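Local coordinates for protein tryparedoxin II (Crithidia fasciculata, PDB 1I5G) that probably works as a thioredoxin-like dithiol-disulfide oxidoreductase that takes electrons from trypanothione, here held in complex with glutathionylspermidine, at residues 98-101 with 102-106; 52-55 with 56-60; 79-82 with 83-86; 44-47 with 48-51. The protein carries 1 engineered substitution. All coordinates share one frame; numbering follows the deposited sequence.

Contact 1 of 4, residues 98-101 with 102-106; sequences EFLT and TGFDV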
loop_
_atom_site.group_PDB
_atom_site.type_symbol
_atom_site.label_atom_id
_atom_site.label_comp_id
_atom_site.label_asym_id
_atom_site.label_seq_id
_atom_site.Cartn_x
_atom_site.Cartn_y
_atom_site.Cartn_z
ATOM N N GLU A 98 -4.522 4.116 11.785
ATOM C CA GLU A 98 -4.392 3.314 13.013
ATOM C C GLU A 98 -5.248 2.036 12.913
ATOM O O GLU A 98 -4.835 0.960 13.352
ATOM C CB GLU A 98 -4.766 4.092 14.264
ATOM C CG GLU A 98 -3.900 5.305 14.534
ATOM C CD GLU A 98 -2.450 4.993 14.904
ATOM O OE1 GLU A 98 -2.147 3.820 15.215
ATOM O OE2 GLU A 98 -1.632 5.949 14.880
ATOM N N PHE A 99 -6.411 2.170 12.285
ATOM C CA PHE A 99 -7.309 1.048 12.053
ATOM C C PHE A 99 -6.618 -0.064 11.256
ATOM O O PHE A 99 -6.648 -1.277 11.575
ATOM C CB PHE A 99 -8.557 1.560 11.355
ATOM C CG PHE A 99 -9.587 0.520 11.114
ATOM C CD1 PHE A 99 -10.553 0.256 12.073
ATOM C CD2 PHE A 99 -9.601 -0.177 9.938
ATOM C CE1 PHE A 99 -11.528 -0.712 11.862
ATOM C CE2 PHE A 99 -10.579 -1.146 9.717
ATOM C CZ PHE A 99 -11.539 -1.408 10.695
ATOM N N LEU A 100 -5.947 0.310 10.169
ATOM C CA LEU A 100 -5.225 -0.647 9.331
ATOM C C LEU A 100 -3.972 -1.189 10.002
ATOM O O LEU A 100 -3.650 -2.379 9.862
ATOM C CB LEU A 100 -4.873 -0.041 7.967
ATOM C CG LEU A 100 -6.115 0.204 7.109
ATOM C CD1 LEU A 100 -5.799 1.086 5.893
ATOM C CD2 LEU A 100 -6.819 -1.071 6.615
ATOM N N THR A 101 -3.266 -0.329 10.743
ATOM C CA THR A 101 -2.099 -0.828 11.474
ATOM C C THR A 101 -2.519 -1.940 12.422
ATOM O O THR A 101 -1.856 -2.962 12.487
ATOM C CB THR A 101 -1.458 0.369 12.206
ATOM O OG1 THR A 101 -0.935 1.285 11.219
ATOM C CG2 THR A 101 -0.339 -0.077 13.142
ATOM N N THR A 102 -3.609 -1.741 13.151
ATOM C CA THR A 102 -4.056 -2.788 14.055
ATOM C C THR A 102 -4.581 -4.005 13.311
ATOM O O THR A 102 -4.273 -5.168 13.621
ATOM C CB THR A 102 -5.162 -2.178 14.894
ATOM O OG1 THR A 102 -4.554 -1.171 15.701
ATOM C CG2 THR A 102 -5.751 -3.208 15.902
ATOM N N GLY A 103 -5.373 -3.753 12.285
ATOM C CA GLY A 103 -6.023 -4.836 11.575
ATOM C C GLY A 103 -5.097 -5.800 10.872
ATOM O O GLY A 103 -5.411 -6.984 10.702
ATOM N N PHE A 104 -3.935 -5.343 10.423
ATOM C CA PHE A 104 -2.979 -6.196 9.730
ATOM C C PHE A 104 -1.743 -6.476 10.571
ATOM O O PHE A 104 -0.705 -6.867 10.028
ATOM C CB PHE A 104 -2.508 -5.541 8.432
ATOM C CG PHE A 104 -3.568 -5.371 7.380
ATOM C CD1 PHE A 104 -4.563 -6.298 7.126
ATOM C CD2 PHE A 104 -3.582 -4.248 6.575
ATOM C CE1 PHE A 104 -5.510 -6.096 6.163
ATOM C CE2 PHE A 104 -4.541 -4.059 5.587
ATOM C CZ PHE A 104 -5.510 -4.979 5.378
ATOM N N ASP A 105 -1.868 -6.249 11.865
ATOM C CA ASP A 105 -0.808 -6.656 12.784
ATOM C C ASP A 105 0.531 -6.022 12.483
ATOM O O ASP A 105 1.586 -6.659 12.619
ATOM C CB ASP A 105 -0.537 -8.156 12.701
ATOM C CG ASP A 105 -1.747 -8.984 12.996
ATOM O OD1 ASP A 105 -2.574 -8.592 13.850
ATOM O OD2 ASP A 105 -1.880 -10.059 12.373
ATOM N N VAL A 106 0.495 -4.757 12.092
ATOM C CA VAL A 106 1.749 -4.149 11.669
ATOM C C VAL A 106 2.464 -3.595 12.880
ATOM O O VAL A 106 1.960 -2.703 13.570
ATOM C CB VAL A 106 1.482 -3.012 10.679
ATOM C CG1 VAL A 106 2.788 -2.391 10.222
ATOM C CG2 VAL A 106 0.709 -3.503 9.477
HETATM O O HOH W 1 -2.962 1.270 15.710
HETATM O O HOH W 2 -0.545 -3.432 15.401
#
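Leu100 and Phe104 make the tight side of this helix end. One turn apart, they lie side by side and point the same way, with the Leu100 methyl CD2 3.9 Å from Phe104 CE2. The backbone keeps them in step, since Phe104 N donates to Leu100 O. A branched aliphatic chain and a flat ring suit this buried side: both pack on Phe35 of strand 30-36, and the Phe104 ring also meets those of Phe6 and Phe33. Val106 turns back inward beside them. Its N bonds to Thr101 O at 3.0 Å, nearly straight (165° at the hydrogen). Thr101 is split between two environments. Its CG2, anti to the backbone N, is 4.2 Å from Val106 CB, whereas its OG1 is hydrogen-bonded to Met97 O and Trp70 NE1.

The other side is looser and water-mediated. Glu98 and Thr102 are joined through one water, which donates to Glu98 OE1 at 2.7 Å and accepts from Thr102 OG1 at 2.9 Å; the carboxylate accepts and the hydroxyl donates, so a single water can join them on the exposed side. A second water donates to both Thr101 O and Val106 O.

Phe104 is the first residue to leave the helical conformation. Asp105 takes up a positive phi of 59°, a conformation more usual for glycine or asparagine, and its N bonds to Thr102 O at 3.2 Å. Together with the Val106 N to Thr101 O bond, this is the Schellman motif, a classic C-terminal end of an alpha-helix, here delivering the chain to residues 107-110 of the glutathionylspermidine pocket.

Contact 2 of 4, residues 52-55 with 56-60; sequences DFYK and AHAEK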
loop_
_atom_site.group_PDB
_atom_site.type_symbol
_atom_site.label_atom_id
_atom_site.label_comp_id
_atom_site.label_asym_id
_atom_site.label_seq_id
_atom_site.Cartn_x
_atom_site.Cartn_y
_atom_site.Cartn_z
ATOM N N ASP A 52 10.225 0.120 -8.670
ATOM C CA ASP A 52 10.653 -0.626 -9.850
ATOM C C ASP A 52 9.712 -1.807 -10.033
ATOM O O ASP A 52 9.280 -2.168 -11.143
ATOM C CB ASP A 52 12.108 -1.096 -9.721
ATOM C CG ASP A 52 13.144 0.032 -9.802
ATOM O OD1 ASP A 52 12.797 1.153 -10.239
ATOM O OD2 ASP A 52 14.307 -0.239 -9.429
ATOM N N PHE A 53 9.320 -2.501 -8.961
ATOM C CA PHE A 53 8.429 -3.652 -8.994
ATOM C C PHE A 53 7.054 -3.270 -9.539
ATOM O O PHE A 53 6.477 -3.985 -10.361
ATOM C CB PHE A 53 8.285 -4.242 -7.586
ATOM C CG PHE A 53 7.639 -5.594 -7.581
ATOM C CD1 PHE A 53 6.258 -5.724 -7.516
ATOM C CD2 PHE A 53 8.402 -6.750 -7.647
ATOM C CE1 PHE A 53 5.672 -6.951 -7.514
ATOM C CE2 PHE A 53 7.826 -7.994 -7.648
ATOM C CZ PHE A 53 6.445 -8.086 -7.587
ATOM N N TYR A 54 6.551 -2.144 -9.061
ATOM C CA TYR A 54 5.270 -1.617 -9.495
ATOM C C TYR A 54 5.290 -1.264 -10.990
ATOM O O TYR A 54 4.370 -1.592 -11.719
ATOM C CB TYR A 54 4.932 -0.385 -8.709
ATOM C CG TYR A 54 3.598 0.250 -8.892
ATOM C CD1 TYR A 54 2.465 -0.201 -8.231
ATOM C CD2 TYR A 54 3.452 1.330 -9.734
ATOM C CE1 TYR A 54 1.243 0.371 -8.359
ATOM C CE2 TYR A 54 2.209 1.936 -9.879
ATOM C CZ TYR A 54 1.092 1.449 -9.193
ATOM O OH TYR A 54 -0.125 2.088 -9.347
ATOM N N LYS A 55 6.349 -0.592 -11.445
ATOM C CA LYS A 55 6.395 -0.244 -12.864
ATOM C C LYS A 55 6.459 -1.508 -13.698
ATOM O O LYS A 55 5.830 -1.628 -14.743
ATOM C CB LYS A 55 7.601 0.654 -13.127
ATOM C CG LYS A 55 7.474 2.001 -12.452
ATOM C CD LYS A 55 8.717 2.860 -12.698
ATOM C CE LYS A 55 8.748 4.191 -11.981
ATOM N NZ LYS A 55 10.107 4.823 -12.039
ATOM N N ALA A 56 7.207 -2.508 -13.263
ATOM C CA ALA A 56 7.337 -3.731 -14.030
ATOM C C ALA A 56 6.082 -4.580 -14.094
ATOM O O ALA A 56 5.737 -5.167 -15.122
ATOM C CB ALA A 56 8.492 -4.557 -13.481
ATOM N N HIS A 57 5.365 -4.662 -12.970
ATOM C CA HIS A 57 4.352 -5.689 -12.752
ATOM C C HIS A 57 2.925 -5.255 -12.413
ATOM O O HIS A 57 2.052 -6.117 -12.455
ATOM C CB HIS A 57 4.844 -6.633 -11.646
ATOM C CG HIS A 57 6.211 -7.202 -11.873
ATOM N ND1 HIS A 57 6.508 -7.970 -12.978
ATOM C CD2 HIS A 57 7.343 -7.134 -11.133
ATOM C CE1 HIS A 57 7.779 -8.327 -12.903
ATOM N NE2 HIS A 57 8.317 -7.844 -11.793
ATOM N N ALA A 58 2.681 -3.993 -12.066
ATOM C CA ALA A 58 1.342 -3.637 -11.571
ATOM C C ALA A 58 0.242 -3.950 -12.585
ATOM O O ALA A 58 -0.833 -4.475 -12.241
ATOM C CB ALA A 58 1.279 -2.193 -11.094
ATOM N N GLU A 59 0.491 -3.644 -13.855
ATOM C CA GLU A 59 -0.511 -3.914 -14.881
ATOM C C GLU A 59 -0.647 -5.393 -15.190
ATOM O O GLU A 59 -1.748 -5.915 -15.142
ATOM C CB GLU A 59 -0.204 -3.056 -16.102
ATOM C CG GLU A 59 -1.292 -2.965 -17.158
ATOM C CD GLU A 59 -2.396 -1.959 -16.864
ATOM O OE1 GLU A 59 -2.425 -1.378 -15.759
ATOM O OE2 GLU A 59 -3.263 -1.739 -17.751
ATOM N N LYS A 60 0.465 -6.060 -15.480
ATOM C CA LYS A 60 0.456 -7.452 -15.883
ATOM C C LYS A 60 0.013 -8.411 -14.789
ATOM O O LYS A 60 -0.645 -9.437 -15.038
ATOM C CB LYS A 60 1.828 -7.885 -16.381
ATOM C CG LYS A 60 2.217 -7.285 -17.735
ATOM C CD LYS A 60 3.719 -7.463 -17.897
ATOM C CE LYS A 60 4.260 -7.075 -19.274
ATOM N NZ LYS A 60 5.666 -7.571 -19.344
HETATM O O HOH W 3 2.804 -1.621 -14.386
#
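The Phe53 ring receives His57 on one face: CD2 of the imidazole stands 3.5 Å above the ring plane, over its centre. The two rings form an edge-to-face pair, centroids 4.6 Å apart and planes inclined at 60°. At the edge of the imidazole, in plane, lies Phe53 CG, while the methyl of Ala56 covers one face over its centre. The Tyr54 ring has the methyl of Ala58 over one face, offset toward the rim, a CH-pi contact with CB 3.8 Å from the centroid. Alanine suits both places because a single methyl is small enough to rest on the face of a ring one turn back or next in sequence.

Phe53 CG is anti to the backbone N (chi1 -167°) and His57 CG lies beside its own N, which lets the two side chains cross at about a right angle. The bonds from His57 N to Phe53 O and from Ala58 N to Tyr54 O fix the spacing beneath. Farther along, a water accepts from Glu59 N and donates to Lys55 O.

Outside, Tyr54 OH bonds to Glu64 and His57 NE2 to Pro135 O. Since a carbonyl can only accept, NE2 should carry a proton, and the neighbouring CD2-H, probably polarised by it, is well matched to the electron-rich Phe53 face.

Contact 3 of 4, residues 79-82 with 83-86; sequences DYYA and KMPW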
loop_
_atom_site.group_PDB
_atom_site.type_symbol
_atom_site.label_atom_id
_atom_site.label_comp_id
_atom_site.label_asym_id
_atom_site.label_seq_id
_atom_site.Cartn_x
_atom_site.Cartn_y
_atom_site.Cartn_z
ATOM N N ASP A 79 5.743 15.283 0.817
ATOM C CA ASP A 79 6.997 15.101 0.105
ATOM C C ASP A 79 7.334 13.643 -0.184
ATOM O O ASP A 79 7.871 13.326 -1.252
ATOM C CB ASP A 79 8.144 15.722 0.929
ATOM C CG ASP A 79 8.050 17.240 1.081
ATOM O OD1 ASP A 79 7.327 17.885 0.304
ATOM O OD2 ASP A 79 8.706 17.781 1.996
ATOM N N TYR A 80 7.029 12.729 0.738
ATOM C CA TYR A 80 7.368 11.335 0.575
ATOM C C TYR A 80 6.409 10.690 -0.428
ATOM O O TYR A 80 6.846 9.987 -1.317
ATOM C CB TYR A 80 7.220 10.694 1.961
ATOM C CG TYR A 80 7.713 9.256 2.051
ATOM C CD1 TYR A 80 8.875 8.839 1.410
ATOM C CD2 TYR A 80 7.017 8.318 2.792
ATOM C CE1 TYR A 80 9.339 7.527 1.492
ATOM C CE2 TYR A 80 7.474 7.006 2.878
ATOM C CZ TYR A 80 8.639 6.618 2.219
ATOM O OH TYR A 80 9.123 5.330 2.292
ATOM N N TYR A 81 5.106 10.931 -0.287
ATOM C CA TYR A 81 4.140 10.378 -1.223
ATOM C C TYR A 81 4.356 10.921 -2.626
ATOM O O TYR A 81 4.154 10.190 -3.578
ATOM C CB TYR A 81 2.703 10.612 -0.743
ATOM C CG TYR A 81 1.687 10.099 -1.731
ATOM C CD1 TYR A 81 1.723 8.793 -2.226
ATOM C CD2 TYR A 81 0.677 10.918 -2.215
ATOM C CE1 TYR A 81 0.785 8.368 -3.156
ATOM C CE2 TYR A 81 -0.257 10.487 -3.140
ATOM C CZ TYR A 81 -0.203 9.200 -3.624
ATOM O OH TYR A 81 -1.142 8.806 -4.537
ATOM N N ALA A 82 4.770 12.176 -2.777
ATOM C CA ALA A 82 5.081 12.702 -4.111
ATOM C C ALA A 82 6.149 11.910 -4.850
ATOM O O ALA A 82 6.193 11.994 -6.090
ATOM C CB ALA A 82 5.520 14.170 -4.000
ATOM N N LYS A 83 6.995 11.120 -4.184
ATOM C CA LYS A 83 8.003 10.266 -4.830
ATOM C C LYS A 83 7.394 8.993 -5.381
ATOM O O LYS A 83 8.084 8.253 -6.071
ATOM C CB LYS A 83 9.093 9.862 -3.840
ATOM C CG LYS A 83 9.797 11.071 -3.235
ATOM C CD LYS A 83 10.852 10.790 -2.168
ATOM C CE LYS A 83 11.613 12.042 -1.683
ATOM N NZ LYS A 83 12.648 11.648 -0.659
ATOM N N MET A 84 6.134 8.694 -5.092
ATOM C CA MET A 84 5.535 7.385 -5.391
ATOM C C MET A 84 4.502 7.443 -6.485
ATOM O O MET A 84 3.784 8.447 -6.587
ATOM C CB MET A 84 4.867 6.868 -4.112
ATOM C CG MET A 84 5.803 6.739 -2.941
ATOM S SD MET A 84 4.912 6.351 -1.397
ATOM C CE MET A 84 6.240 6.418 -0.252
ATOM N N PRO A 85 4.409 6.395 -7.302
ATOM C CA PRO A 85 3.481 6.363 -8.430
ATOM C C PRO A 85 2.104 5.791 -8.172
ATOM O O PRO A 85 1.277 5.775 -9.085
ATOM C CB PRO A 85 4.271 5.493 -9.418
ATOM C CG PRO A 85 4.870 4.471 -8.485
ATOM C CD PRO A 85 5.268 5.204 -7.258
ATOM N N TRP A 86 1.863 5.318 -6.935
ATOM C CA TRP A 86 0.668 4.538 -6.611
ATOM C C TRP A 86 -0.335 5.326 -5.787
ATOM O O TRP A 86 -0.321 6.552 -5.862
ATOM C CB TRP A 86 1.094 3.216 -5.961
ATOM C CG TRP A 86 2.068 3.395 -4.863
ATOM C CD1 TRP A 86 1.901 4.075 -3.679
ATOM C CD2 TRP A 86 3.394 2.902 -4.819
ATOM N NE1 TRP A 86 3.034 4.034 -2.916
ATOM C CE2 TRP A 86 3.980 3.304 -3.597
ATOM C CE3 TRP A 86 4.170 2.137 -5.715
ATOM C CZ2 TRP A 86 5.296 2.978 -3.258
ATOM C CZ3 TRP A 86 5.452 1.806 -5.358
ATOM C CH2 TRP A 86 6.012 2.226 -4.177
HETATM O O HOH W 4 3.861 11.291 -7.912
#
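Met84 reaches back to both tyrosines at the end of the helix. Its methyl CE is centred over one face of the Tyr80 ring, 3.4 Å from the centroid and 13° off the normal, a snug CH-pi contact. The sulfur sits differently against Tyr81: SD lies at that ring's edge, 4.1 Å from CD1, as a Met-aromatic contact. A long, unbranched thioether suits the site because it can serve a face with its methyl and an edge with its sulfur. With chi1 at -58° and the chain extended beyond CG, CE is carried out as far as the Tyr80 ring. Tyr81 also reaches past the turn with its hydroxyl, which donates to Trp86 O at 2.7 Å, in the carbonyl plane and on a lone pair.

The backbone sets up these meetings. Residues Tyr81 to Met84 form a type I beta turn, closed by the bond from Met84 N to Tyr81 O at 2.9 Å; just before it, Lys83 N bonds to Tyr80 O. Lys83 runs extended along the exposed side, its CG 3.6 Å from Asp79 O. Met84 CB and Pro85 CD both rest on one face of the Trp86 indole.

Farther out, Tyr80 OH is hydrogen-bonded to Ser36 OG and Thr47 OG1, anchoring the ring under the methionine, and Met84 and Tyr81 pack on Leu67. Gly16 N makes a weak bond to Tyr81 OH; acting as both donor and acceptor, the phenol would be modestly polarised toward Trp86 O and held against rotation.

Contact 4 of 4, residues 44-47 with 48-51; sequences RAFT and PQLI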
loop_
_atom_site.group_PDB
_atom_site.type_symbol
_atom_site.label_atom_id
_atom_site.label_comp_id
_atom_site.label_asym_id
_atom_site.label_seq_id
_atom_site.Cartn_x
_atom_site.Cartn_y
_atom_site.Cartn_z
ATOM N N ARG A 44 12.479 4.083 3.617
ATOM C CA ARG A 44 12.936 4.872 2.499
ATOM C C ARG A 44 13.781 4.062 1.512
ATOM O O ARG A 44 13.730 4.295 0.310
ATOM C CB ARG A 44 13.823 6.024 2.964
ATOM C CG ARG A 44 13.071 7.080 3.715
ATOM C CD ARG A 44 13.834 8.426 3.748
ATOM N NE ARG A 44 15.253 8.200 4.011
ATOM C CZ ARG A 44 15.818 8.325 5.210
ATOM N NH1 ARG A 44 15.123 8.686 6.294
ATOM N NH2 ARG A 44 17.119 8.097 5.342
ATOM N N ALA A 45 14.603 3.148 2.016
ATOM C CA ALA A 45 15.461 2.347 1.149
ATOM C C ALA A 45 14.705 1.245 0.433
ATOM O O ALA A 45 15.124 0.715 -0.589
ATOM C CB ALA A 45 16.539 1.744 2.004
ATOM N N PHE A 46 13.556 0.835 0.960
ATOM C CA PHE A 46 12.747 -0.194 0.295
ATOM C C PHE A 46 11.845 0.403 -0.784
ATOM O O PHE A 46 11.572 -0.254 -1.790
ATOM C CB PHE A 46 11.882 -1.010 1.280
ATOM C CG PHE A 46 10.880 -1.934 0.632
ATOM C CD1 PHE A 46 11.302 -3.067 -0.068
ATOM C CD2 PHE A 46 9.508 -1.727 0.706
ATOM C CE1 PHE A 46 10.397 -3.927 -0.669
ATOM C CE2 PHE A 46 8.614 -2.575 0.112
ATOM C CZ PHE A 46 9.051 -3.685 -0.587
ATOM N N THR A 47 11.374 1.629 -0.590
ATOM C CA THR A 47 10.484 2.292 -1.540
ATOM C C THR A 47 10.928 2.224 -3.010
ATOM O O THR A 47 10.131 1.870 -3.877
ATOM C CB THR A 47 10.203 3.727 -1.062
ATOM O OG1 THR A 47 9.332 3.631 0.092
ATOM C CG2 THR A 47 9.466 4.568 -2.118
ATOM N N PRO A 48 12.160 2.584 -3.360
ATOM C CA PRO A 48 12.574 2.492 -4.764
ATOM C C PRO A 48 12.501 1.091 -5.367
ATOM O O PRO A 48 12.186 0.971 -6.551
ATOM C CB PRO A 48 14.024 3.016 -4.747
ATOM C CG PRO A 48 14.442 3.091 -3.327
ATOM C CD PRO A 48 13.216 3.122 -2.484
ATOM N N GLN A 49 12.785 0.065 -4.571
ATOM C CA GLN A 49 12.665 -1.316 -5.000
ATOM C C GLN A 49 11.211 -1.610 -5.306
ATOM O O GLN A 49 10.917 -2.325 -6.267
ATOM C CB GLN A 49 13.101 -2.315 -3.940
ATOM C CG GLN A 49 14.608 -2.183 -3.628
ATOM C CD GLN A 49 14.953 -2.889 -2.327
ATOM O OE1 GLN A 49 14.294 -2.640 -1.324
ATOM N NE2 GLN A 49 15.953 -3.766 -2.302
ATOM N N LEU A 50 10.274 -1.101 -4.511
ATOM C CA LEU A 50 8.848 -1.286 -4.722
ATOM C C LEU A 50 8.397 -0.471 -5.939
ATOM O O LEU A 50 7.567 -0.937 -6.708
ATOM C CB LEU A 50 8.074 -0.982 -3.455
ATOM C CG LEU A 50 6.561 -1.217 -3.568
ATOM C CD1 LEU A 50 6.214 -2.641 -3.963
ATOM C CD2 LEU A 50 5.892 -0.808 -2.257
ATOM N N ILE A 51 8.954 0.718 -6.133
ATOM C CA ILE A 51 8.663 1.454 -7.357
ATOM C C ILE A 51 9.033 0.686 -8.629
ATOM O O ILE A 51 8.243 0.591 -9.559
ATOM C CB ILE A 51 9.310 2.858 -7.312
ATOM C CG1 ILE A 51 8.677 3.722 -6.210
ATOM C CG2 ILE A 51 9.263 3.569 -8.665
ATOM C CD1 ILE A 51 9.359 5.059 -5.978
#
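Pro48 interrupts the bonding of this helix: its ring nitrogen has no hydrogen to give to Arg44 O, and CD stands in the way, 3.1 Å from that oxygen. The regular bonds of Pro48 N to Arg44 O and of Gln49 N to Ala45 O are both missing, and the helix is kinked there. Regular bonding then resumes, with Leu50 N donating to Phe46 O at 3.1 Å and Ile51 N to Thr47 O at 2.8 Å. Crowding at the proline shows in Thr47 CB, only 3.4 Å from Pro48 CD.

A proline kink in the long helix that follows the active-site motif is a feature known from thioredoxins, and helix 41-57 holds the same place here, between strands 30-36 and 63-69 of a beta-alpha-beta unit.

Phe46 meets two side chains of the next turn. Anti to the backbone N (chi1 171°), its CG carries the ring alongside that turn, where Gln49 OE1 comes 3.3 Å from CD1, with amide and ring planes 77° apart. From another direction, Leu50 CB comes within 3.9 Å of Phe46 CE2. The aromatic ring suits a buried place against Val131 and Val132 of helix 127-133, and it also touches Pro110 and Arg128, which line the ligand pocket. Thr47 faces two ways: its CG2 packs on Ile51 CD1 at 3.9 Å, while OG1 has Ser43 O and Tyr34 OH among its hydrogen-bond partners, so the buried hydroxyl is satisfied. Leu50 and Ile51, both apolar, also touch Trp86.

Overall arrangement
Along the chain the order is contact 4, contact 2, contact 3, contact 1, all within the thioredoxin-like range. Contacts 4 and 2 are successive parts of helix 41-57, their centres about 13 Å apart. Contact 3, at the end of helix 74-81, packs against both: Trp86 CH2 lies 3.5 Å from Leu50 CG of contact 4, and Tyr54 CD2 of contact 2 lies 3.7 Å from Pro85 CG. Contact 1 stands apart, its centre about 21 Å from those of contacts 3 and 4 and about 25 Å from that of contact 2. The side chains of Val106 and Phe46 each lie about 7 Å from the bound glutathionylspermidine, one just past helix 94-103 and one on helix 41-57.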